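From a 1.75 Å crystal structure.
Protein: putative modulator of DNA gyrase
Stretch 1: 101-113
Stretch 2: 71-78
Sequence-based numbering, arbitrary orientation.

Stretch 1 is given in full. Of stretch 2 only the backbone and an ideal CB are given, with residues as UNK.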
# COMPACT_ATOMS: atom_id res chain seq x y z
N THR A 101 -1.17 -27.07 4.55
CA THR A 101 -2.51 -26.86 3.98
C THR A 101 -3.47 -27.88 4.56
O THR A 101 -4.61 -27.57 4.88
CB THR A 101 -2.48 -26.98 2.46
OG1 THR A 101 -1.76 -25.88 1.87
CG2 THR A 101 -3.84 -27.02 1.78
N ARG A 102 -2.98 -29.11 4.72
CA ARG A 102 -3.86 -30.16 5.25
C ARG A 102 -4.40 -29.89 6.65
O ARG A 102 -5.39 -30.49 7.11
CB ARG A 102 -3.12 -31.49 5.20
CG ARG A 102 -4.02 -32.70 5.35
CD ARG A 102 -3.33 -34.07 5.34
NE ARG A 102 -2.76 -34.42 4.03
CZ ARG A 102 -1.48 -34.34 3.70
NH1 ARG A 102 -0.56 -33.87 4.52
NH2 ARG A 102 -1.12 -34.69 2.51
N TYR A 103 -3.69 -29.06 7.42
CA TYR A 103 -4.16 -28.70 8.75
C TYR A 103 -5.34 -27.72 8.79
O TYR A 103 -6.02 -27.57 9.88
CB TYR A 103 -3.03 -28.14 9.59
CG TYR A 103 -1.87 -29.10 9.77
CD1 TYR A 103 -2.04 -30.35 10.37
CD2 TYR A 103 -0.63 -28.73 9.41
CE1 TYR A 103 -0.93 -31.21 10.55
CE2 TYR A 103 0.47 -29.56 9.58
CZ TYR A 103 0.30 -30.79 10.13
OH TYR A 103 1.47 -31.57 10.31
N LEU A 104 -5.61 -27.09 7.67
CA LEU A 104 -6.78 -26.20 7.54
C LEU A 104 -8.08 -27.00 7.67
O LEU A 104 -8.08 -28.23 7.51
CB LEU A 104 -6.77 -25.52 6.19
CG LEU A 104 -5.61 -24.59 5.90
CD1 LEU A 104 -5.67 -24.08 4.50
CD2 LEU A 104 -5.47 -23.49 6.90
N ALA A 105 -9.18 -26.32 7.90
CA ALA A 105 -10.49 -26.94 7.71
C ALA A 105 -10.74 -27.10 6.27
O ALA A 105 -10.40 -26.25 5.47
CB ALA A 105 -11.59 -26.09 8.34
N LYS A 106 -11.34 -28.22 5.89
CA LYS A 106 -11.62 -28.40 4.49
C LYS A 106 -12.66 -27.39 3.97
O LYS A 106 -13.51 -26.90 4.71
CB LYS A 106 -12.04 -29.85 4.20
CG LYS A 106 -13.31 -30.24 4.71
CD LYS A 106 -13.55 -31.79 4.51
CE LYS A 106 -15.04 -32.02 4.81
NZ LYS A 106 -15.42 -33.45 4.72
N ASP A 107 -12.48 -27.07 2.70
CA ASP A 107 -13.44 -26.22 1.98
C ASP A 107 -13.85 -26.88 0.69
O ASP A 107 -13.10 -26.86 -0.28
CB ASP A 107 -12.81 -24.90 1.69
CG ASP A 107 -13.83 -23.88 1.18
OD1 ASP A 107 -14.87 -24.30 0.65
OD2 ASP A 107 -13.61 -22.69 1.32
N GLU A 108 -15.02 -27.50 0.70
CA GLU A 108 -15.39 -28.37 -0.42
C GLU A 108 -15.80 -27.60 -1.65
O GLU A 108 -15.98 -28.17 -2.75
CB GLU A 108 -16.49 -29.30 0.01
CG GLU A 108 -15.98 -30.36 0.99
CD GLU A 108 -17.01 -31.43 1.29
OE1 GLU A 108 -17.34 -32.22 0.39
OE2 GLU A 108 -17.48 -31.46 2.44
N ALA A 109 -15.98 -26.32 -1.45
CA ALA A 109 -16.28 -25.44 -2.62
C ALA A 109 -15.03 -25.06 -3.41
O ALA A 109 -15.19 -24.53 -4.55
CB ALA A 109 -17.02 -24.22 -2.18
N ARG A 110 -13.82 -25.30 -2.87
CA ARG A 110 -12.57 -25.03 -3.57
C ARG A 110 -12.34 -26.21 -4.49
O ARG A 110 -11.79 -27.25 -4.12
CB ARG A 110 -11.35 -24.82 -2.60
CG ARG A 110 -11.40 -23.54 -1.82
CD ARG A 110 -11.05 -22.34 -2.65
NE ARG A 110 -11.04 -21.16 -1.84
CZ ARG A 110 -11.02 -19.93 -2.32
NH1 ARG A 110 -11.00 -19.70 -3.62
NH2 ARG A 110 -11.04 -18.92 -1.48
N VAL A 111 -12.79 -26.05 -5.74
CA VAL A 111 -12.65 -27.04 -6.77
C VAL A 111 -12.07 -26.40 -8.03
O VAL A 111 -12.05 -25.21 -8.18
CB VAL A 111 -14.01 -27.70 -7.11
CG1 VAL A 111 -14.56 -28.45 -5.90
CG2 VAL A 111 -14.97 -26.67 -7.65
N LEU A 112 -11.53 -27.25 -8.89
CA LEU A 112 -11.06 -26.76 -10.19
C LEU A 112 -12.28 -26.55 -11.07
O LEU A 112 -13.34 -27.16 -10.88
CB LEU A 112 -10.11 -27.77 -10.83
CG LEU A 112 -8.72 -28.01 -10.16
CD1 LEU A 112 -7.80 -28.83 -11.03
CD2 LEU A 112 -8.08 -26.76 -9.84
N ALA A 113 -12.13 -25.62 -11.99
CA ALA A 113 -13.18 -25.40 -13.00
C ALA A 113 -13.36 -26.65 -13.88
O ALA A 113 -12.46 -27.45 -14.06
CB ALA A 113 -12.79 -24.22 -13.89
N UNK A 71 -2.65 -25.20 -3.83
CA UNK A 71 -2.59 -26.59 -3.41
C UNK A 71 -3.94 -27.11 -2.90
O UNK A 71 -4.55 -26.53 -2.03
CB UNK A 71 -1.53 -26.75 -2.32
N UNK A 72 -4.49 -28.17 -3.55
CA UNK A 72 -5.76 -28.79 -3.19
C UNK A 72 -5.42 -30.15 -2.53
O UNK A 72 -4.92 -31.07 -3.20
CB UNK A 72 -6.67 -28.96 -4.41
N UNK A 73 -5.53 -30.17 -1.23
CA UNK A 73 -4.97 -31.24 -0.40
C UNK A 73 -6.05 -31.73 0.54
O UNK A 73 -6.46 -31.11 1.56
CB UNK A 73 -3.74 -30.76 0.38
N UNK A 74 -6.58 -32.89 0.21
CA UNK A 74 -7.57 -33.45 1.12
C UNK A 74 -8.74 -32.59 1.44
O UNK A 74 -9.26 -32.57 2.56
CB UNK A 74 -6.89 -33.82 2.44
N UNK A 75 -9.20 -31.83 0.45
CA UNK A 75 -10.34 -30.98 0.64
C UNK A 75 -9.98 -29.56 1.09
O UNK A 75 -10.82 -28.68 1.07
CB UNK A 75 -11.28 -31.63 1.66
N UNK A 76 -8.75 -29.38 1.52
CA UNK A 76 -8.22 -28.09 1.95
C UNK A 76 -7.63 -27.36 0.73
O UNK A 76 -7.23 -27.96 -0.27
CB UNK A 76 -7.17 -28.27 3.04
N UNK A 77 -7.40 -26.06 0.92
CA UNK A 77 -6.87 -25.21 -0.16
C UNK A 77 -5.89 -24.20 0.43
O UNK A 77 -6.23 -23.50 1.39
CB UNK A 77 -8.00 -24.49 -0.90
N UNK A 78 -4.67 -24.19 -0.11
CA UNK A 78 -3.54 -23.40 0.39
C UNK A 78 -2.81 -22.73 -0.74
O UNK A 78 -2.75 -23.23 -1.83
CB UNK A 78 -2.57 -24.28 1.19

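Stretch 2 is a hairpin: backbone bonds pair 71 with 78 and 73 with 76, and stretch 1 packs against it, burying 835 Å² in all, without regular strand structure.

Position 71 has strand angles and a CB directed toward stretch 1, 4.3 Å from Thr101 OG1. That contact is loose, so many medium or large side chains would suit. The residue is Leu71, whose CD1 lies 4.0 Å from Thr101 OG1.

At 72 the CB points sideways and its nearest neighbour, Arg110 O, is 5.4 Å away. A long side chain could reach the backbone around Arg110 and the Leu112 methyls; an aromatic is one candidate among several. Tyr72 places its ring edge at Arg110 O (CE2 to O, 3.5 Å), receives an off-centre CH-pi contact from Leu112 CD2, 4.2 Å from the ring centroid, and shares water 1 with Val111 O.

The CB at 73 faces Thr101 CG2 at 4.0 Å, favouring a modest apolar group. Val73 fits: its CG2 lies 3.9 Å from Thr101 CG2, while its CG1 sits over one face of the Arg102 guanidinium.

Position 74 has phi/psi of 55/36, in the left-handed region of a type I' turn, where Asn, Asp and Gly are common. Its CB is 4.2 Å from Arg102 CG, so the neighbouring guanidinium favours an acid. Asp74 OD2 accepts a 2.8 Å hydrogen bond from Arg102 NE within a salt bridge, and water 2 links Asp74 OD1 to Arg102 NH2.

At 75, phi/psi of 91/-14 would jam a CB against the preceding carbonyl, and an ideal CB would lie only 3.2 Å from Lys106 CB. The backbone angles alone call for glycine, and the tight approach to Lys106 CB agrees. Gly75 O accepts a hydrogen bond from Asp107 N at 2.8 Å.

The sideways CB at 76 is tight against Thr101 O (3.2 Å), yet the carbonyls of Arg102 and Leu104 lie nearby, inviting a long donor such as Arg or Lys. Arg76 NE donates to Leu104 O (2.9 Å, 167°). Arg102 O lies over a guanidinium face, and water 3 joins Arg76 NH2 to Leu104 O.

At 77 the CB lies 3.6 Å from Arg110 CG, beside the side chain of Arg110, bent at chi1 and chi2 (both m), which a flat aromatic could cover; a long aliphatic chain might also pack there. Tyr77 stacks with the Arg110 guanidinium (planes at 15°), and Arg110 CD sits 3.8 Å from the ring centroid, over the face.

An ideal CB at 78 would clash with Thr101 OG1 at 1.9 Å, leaving glycine as the fit. Gly78 CA approaches Thr101 OG1 to 3.4 Å.

Stretch 2 (71-78) LYVDGRYG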
# COMPACT_ATOMS: atom_id res chain seq x y z
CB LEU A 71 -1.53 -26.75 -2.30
CG LEU A 71 -0.14 -26.13 -2.53
CD1 LEU A 71 0.64 -26.28 -1.25
CD2 LEU A 71 0.55 -26.81 -3.65
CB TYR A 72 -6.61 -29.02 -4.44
CG TYR A 72 -7.07 -27.74 -5.10
CD1 TYR A 72 -6.17 -27.01 -5.86
CD2 TYR A 72 -8.38 -27.28 -4.97
CE1 TYR A 72 -6.58 -25.80 -6.49
CE2 TYR A 72 -8.79 -26.11 -5.56
CZ TYR A 72 -7.87 -25.37 -6.32
OH TYR A 72 -8.33 -24.19 -6.92
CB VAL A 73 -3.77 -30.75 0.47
CG1 VAL A 73 -3.21 -31.94 1.30
CG2 VAL A 73 -2.70 -30.07 -0.36
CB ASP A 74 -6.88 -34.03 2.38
CG ASP A 74 -5.86 -35.09 2.08
OD1 ASP A 74 -5.61 -35.53 0.89
OD2 ASP A 74 -5.14 -35.52 3.03
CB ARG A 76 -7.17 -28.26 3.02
CG ARG A 76 -7.73 -28.69 4.34
CD ARG A 76 -8.10 -30.18 4.43
NE ARG A 76 -8.28 -30.58 5.79
CZ ARG A 76 -8.49 -31.86 6.22
NH1 ARG A 76 -8.53 -32.83 5.34
NH2 ARG A 76 -8.52 -32.13 7.52
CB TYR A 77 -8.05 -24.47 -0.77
CG TYR A 77 -7.66 -23.41 -1.79
CD1 TYR A 77 -7.38 -23.75 -3.08
CD2 TYR A 77 -7.56 -22.08 -1.40
CE1 TYR A 77 -7.02 -22.76 -4.02
CE2 TYR A 77 -7.21 -21.09 -2.34
CZ TYR A 77 -6.93 -21.45 -3.61
OH TYR A 77 -6.58 -20.47 -4.57
O HOH W 1 -10.74 -23.46 -6.20
O HOH W 2 -2.94 -35.86 0.51
O HOH W 3 -8.03 -30.20 9.61
O HOH W 4 -9.08 -25.21 3.09
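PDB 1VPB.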